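PDB 6U9J: heme utilization carrier protein from Escherichia coli O157:H7, which probably binds heme in the cytosol and carries it as part of heme uptake and use, in a pathway linked to anaerobic heme degradation. Local coordinates for residues W48-T59 against E69-G77. Numbering follows the deposited sequence. Where two conformers were deposited one is given.
Sequences WDTVCEWGNVTT and EFSGELPSG. With PO4 (phosphate ion), chain E.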
loop_
_atom_site.group_PDB
_atom_site.type_symbol
_atom_site.label_atom_id
_atom_site.label_comp_id
_atom_site.label_asym_id
_atom_site.label_seq_id
_atom_site.Cartn_x
_atom_site.Cartn_y
_atom_site.Cartn_z
ATOM N N TRP A 48 13.455 -9.451 7.345
ATOM C CA TRP A 48 12.392 -9.919 6.467
ATOM C C TRP A 48 12.283 -11.438 6.509
ATOM O O TRP A 48 11.196 -11.988 6.731
ATOM C CB TRP A 48 12.639 -9.433 5.028
ATOM C CG TRP A 48 11.416 -9.625 4.176
ATOM C CD1 TRP A 48 11.038 -10.758 3.521
ATOM C CD2 TRP A 48 10.377 -8.670 3.970
ATOM N NE1 TRP A 48 9.819 -10.560 2.898
ATOM C CE2 TRP A 48 9.409 -9.276 3.138
ATOM C CE3 TRP A 48 10.178 -7.352 4.392
ATOM C CZ2 TRP A 48 8.244 -8.609 2.739
ATOM C CZ3 TRP A 48 9.031 -6.689 3.987
ATOM C CH2 TRP A 48 8.081 -7.317 3.170
ATOM N N ASP A 49 13.408 -12.138 6.306
ATOM C CA ASP A 49 13.386 -13.597 6.266
ATOM C C ASP A 49 12.937 -14.203 7.596
ATOM O O ASP A 49 12.340 -15.289 7.615
ATOM C CB ASP A 49 14.766 -14.122 5.877
ATOM C CG ASP A 49 15.120 -13.836 4.417
ATOM O OD1 ASP A 49 14.244 -13.372 3.655
ATOM O OD2 ASP A 49 16.289 -14.045 4.055
ATOM N N THR A 50 13.208 -13.519 8.713
ATOM C CA THR A 50 12.769 -14.009 10.017
ATOM C C THR A 50 11.255 -13.906 10.166
ATOM O O THR A 50 10.601 -14.870 10.571
ATOM C CB THR A 50 13.487 -13.240 11.127
ATOM O OG1 THR A 50 14.886 -13.524 11.065
ATOM C CG2 THR A 50 12.975 -13.654 12.509
ATOM N N VAL A 51 10.676 -12.763 9.786
ATOM C CA VAL A 51 9.230 -12.560 9.927
ATOM C C VAL A 51 8.458 -13.520 9.035
ATOM O O VAL A 51 7.326 -13.912 9.350
ATOM C CB VAL A 51 8.880 -11.085 9.631
ATOM C CG1 VAL A 51 7.359 -10.822 9.698
ATOM C CG2 VAL A 51 9.615 -10.173 10.594
ATOM N N CYS A 52 9.055 -13.919 7.906
ATOM C CA CYS A 52 8.417 -14.872 7.005
ATOM C C CYS A 52 8.104 -16.202 7.678
ATOM O O CYS A 52 7.323 -16.992 7.136
ATOM C CB CYS A 52 9.319 -15.135 5.794
ATOM S SG CYS A 52 9.337 -13.791 4.575
ATOM N N GLU A 53 8.689 -16.474 8.845
ATOM C CA GLU A 53 8.459 -17.731 9.533
ATOM C C GLU A 53 7.427 -17.635 10.649
ATOM O O GLU A 53 7.103 -18.659 11.257
ATOM C CB GLU A 53 9.776 -18.249 10.109
ATOM C CG GLU A 53 10.839 -18.412 9.045
ATOM C CD GLU A 53 12.109 -19.025 9.580
ATOM O OE1 GLU A 53 12.552 -20.059 9.023
ATOM O OE2 GLU A 53 12.662 -18.471 10.550
ATOM N N TRP A 54 6.887 -16.443 10.912
ATOM C CA TRP A 54 6.122 -16.195 12.131
ATOM C C TRP A 54 4.639 -16.516 12.017
ATOM O O TRP A 54 3.933 -16.439 13.036
ATOM C CB TRP A 54 6.269 -14.732 12.539
ATOM C CG TRP A 54 7.602 -14.358 13.085
ATOM C CD1 TRP A 54 8.675 -15.180 13.293
ATOM C CD2 TRP A 54 8.002 -13.052 13.516
ATOM N NE1 TRP A 54 9.722 -14.459 13.818
ATOM C CE2 TRP A 54 9.335 -13.150 13.965
ATOM C CE3 TRP A 54 7.358 -11.805 13.566
ATOM C CZ2 TRP A 54 10.039 -12.049 14.462
ATOM C CZ3 TRP A 54 8.062 -10.709 14.049
ATOM C CH2 TRP A 54 9.393 -10.840 14.491
ATOM N N GLY A 55 4.138 -16.851 10.832
ATOM C CA GLY A 55 2.700 -17.018 10.670
ATOM C C GLY A 55 1.988 -15.752 10.230
ATOM O O GLY A 55 2.578 -14.908 9.551
ATOM N N ASN A 56 0.721 -15.594 10.604
ATOM C CA ASN A 56 -0.048 -14.464 10.098
ATOM C C ASN A 56 0.366 -13.170 10.788
ATOM O O ASN A 56 0.247 -13.035 12.014
ATOM C CB ASN A 56 -1.542 -14.712 10.272
ATOM C CG ASN A 56 -2.031 -15.895 9.448
ATOM O OD1 ASN A 56 -1.739 -16.001 8.256
ATOM N ND2 ASN A 56 -2.787 -16.786 10.082
ATOM N N VAL A 57 0.843 -12.216 9.992
ATOM C CA VAL A 57 1.159 -10.872 10.451
ATOM C C VAL A 57 0.355 -9.883 9.610
ATOM O O VAL A 57 -0.263 -10.249 8.612
ATOM C CB VAL A 57 2.670 -10.570 10.375
ATOM C CG1 VAL A 57 3.451 -11.504 11.313
ATOM C CG2 VAL A 57 3.195 -10.688 8.935
ATOM N N THR A 58 0.372 -8.616 10.015
ATOM C CA THR A 58 -0.281 -7.550 9.265
ATOM C C THR A 58 0.761 -6.590 8.710
ATOM O O THR A 58 1.482 -5.935 9.470
ATOM C CB THR A 58 -1.282 -6.791 10.130
ATOM O OG1 THR A 58 -2.238 -7.715 10.667
ATOM C CG2 THR A 58 -2.002 -5.724 9.293
ATOM N N THR A 59 0.820 -6.494 7.384
ATOM C CA THR A 59 1.710 -5.580 6.690
ATOM C C THR A 59 0.909 -4.368 6.245
ATOM O O THR A 59 -0.169 -4.520 5.664
ATOM C CB THR A 59 2.343 -6.262 5.479
ATOM O OG1 THR A 59 3.047 -7.432 5.908
ATOM C CG2 THR A 59 3.304 -5.316 4.776
ATOM N N GLU A 69 -3.862 -2.736 4.430
ATOM C CA GLU A 69 -3.210 -3.676 5.319
ATOM C C GLU A 69 -3.529 -5.077 4.860
ATOM O O GLU A 69 -4.650 -5.373 4.439
ATOM C CB GLU A 69 -3.615 -3.491 6.780
ATOM C CG GLU A 69 -5.063 -3.243 7.033
ATOM C CD GLU A 69 -5.283 -2.597 8.398
ATOM O OE1 GLU A 69 -5.383 -1.353 8.472
ATOM O OE2 GLU A 69 -5.332 -3.337 9.404
ATOM N N PHE A 70 -2.531 -5.938 4.934
ATOM C CA PHE A 70 -2.665 -7.321 4.498
ATOM C C PHE A 70 -2.352 -8.234 5.667
ATOM O O PHE A 70 -1.253 -8.178 6.225
ATOM C CB PHE A 70 -1.736 -7.662 3.335
ATOM C CG PHE A 70 -1.742 -9.129 2.981
ATOM C CD1 PHE A 70 -2.755 -9.660 2.201
ATOM C CD2 PHE A 70 -0.738 -9.977 3.430
ATOM C CE1 PHE A 70 -2.771 -11.005 1.874
ATOM C CE2 PHE A 70 -0.747 -11.325 3.105
ATOM C CZ PHE A 70 -1.764 -11.837 2.326
ATOM N N SER A 71 -3.315 -9.069 6.030
ATOM C CA SER A 71 -3.152 -10.038 7.101
ATOM C C SER A 71 -2.877 -11.398 6.473
ATOM O O SER A 71 -3.678 -11.889 5.671
ATOM C CB SER A 71 -4.399 -10.076 7.987
ATOM O OG SER A 71 -4.277 -11.046 9.009
ATOM N N GLY A 72 -1.745 -11.988 6.825
ATOM C CA GLY A 72 -1.356 -13.279 6.303
ATOM C C GLY A 72 0.144 -13.447 6.428
ATOM O O GLY A 72 0.842 -12.599 6.975
ATOM N N GLU A 73 0.630 -14.560 5.892
ATOM C CA GLU A 73 2.054 -14.828 5.977
ATOM C C GLU A 73 2.821 -13.847 5.100
ATOM O O GLU A 73 2.398 -13.524 3.986
ATOM C CB GLU A 73 2.340 -16.266 5.556
ATOM C CG GLU A 73 1.740 -17.283 6.512
ATOM C CD GLU A 73 2.221 -18.700 6.250
ATOM O OE1 GLU A 73 2.563 -19.012 5.087
ATOM O OE2 GLU A 73 2.242 -19.502 7.208
ATOM N N LEU A 74 3.953 -13.361 5.613
ATOM C CA LEU A 74 4.787 -12.453 4.839
ATOM C C LEU A 74 5.418 -13.209 3.675
ATOM O O LEU A 74 6.058 -14.243 3.894
ATOM C CB LEU A 74 5.874 -11.845 5.730
ATOM C CG LEU A 74 6.536 -10.583 5.180
ATOM C CD1 LEU A 74 5.541 -9.427 5.179
ATOM C CD2 LEU A 74 7.810 -10.225 5.943
ATOM N N PRO A 75 5.254 -12.749 2.429
ATOM C CA PRO A 75 5.876 -13.448 1.300
ATOM C C PRO A 75 7.388 -13.304 1.318
ATOM O O PRO A 75 7.929 -12.270 1.722
ATOM C CB PRO A 75 5.264 -12.766 0.069
ATOM C CG PRO A 75 4.790 -11.445 0.537
ATOM C CD PRO A 75 4.468 -11.578 2.009
ATOM N N SER A 76 8.070 -14.361 0.884
ATOM C CA SER A 76 9.496 -14.272 0.639
ATOM C C SER A 76 9.759 -13.382 -0.576
ATOM O O SER A 76 8.853 -13.053 -1.352
ATOM C CB SER A 76 10.085 -15.660 0.401
ATOM O OG SER A 76 9.741 -16.140 -0.889
ATOM N N GLY A 77 11.017 -12.982 -0.739
ATOM C CA GLY A 77 11.360 -12.151 -1.874
ATOM C C GLY A 77 12.786 -12.371 -2.328
ATOM O O GLY A 77 13.568 -13.077 -1.686
HETATM P P PO4 E . -4.081 -10.934 12.249
HETATM O O1 PO4 E . -2.898 -10.720 11.321
HETATM O O2 PO4 E . -5.368 -10.829 11.462
HETATM O O3 PO4 E . -3.986 -12.301 12.889
HETATM O O4 PO4 E . -4.093 -9.884 13.337
HETATM O O HOH W 1 12.891 -13.916 1.485
HETATM O O HOH W 2 4.894 -14.410 8.157
HETATM O O HOH W 3 1.211 -9.720 5.998
#
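Leu74 lies across the indole of Trp48, just past an antiparallel beta hairpin of strands 56-62 and 66-71 in the ChuX/HutX fold. Its CD2 sits over one face of the six-membered ring, 3.6 Å from the centroid, a CH-pi contact. CG anti to the backbone N (chi1 -162°) puts the leucine fork between the indole, Val51 and Thr59: CD2 also meets Val51 CG1, while CD1 packs against Thr59 OG1 (3.3 Å), a hydroxyl that also hydrogen-bonds a water. Leu130, Phe84 and Phe44 pack around the indole, and Ile132 backs the leucine. At the ring's edge, Trp48 NE1 gives a hydrogen bond in the indole plane to Pro75 O (2.8 Å), tying helix 44-51 to the chain leaving the hairpin. Val57 pairs with Gly72 and Thr59 with Phe70 through two backbone bonds each. Glu69 and Phe70 also pair antiparallel with a strand of the second subunit, continuing the sheet. A phosphate ion, probably from the crystallisation liquor, has O1 and O2 both 2.7 Å from Ser71 OG, while Thr58 OG1 gives O1 a weak hydrogen bond. Where the two segments diverge past the hairpin, one water donates to Val51 O and Gly55 O and accepts from Leu74 N at 2.9 Å.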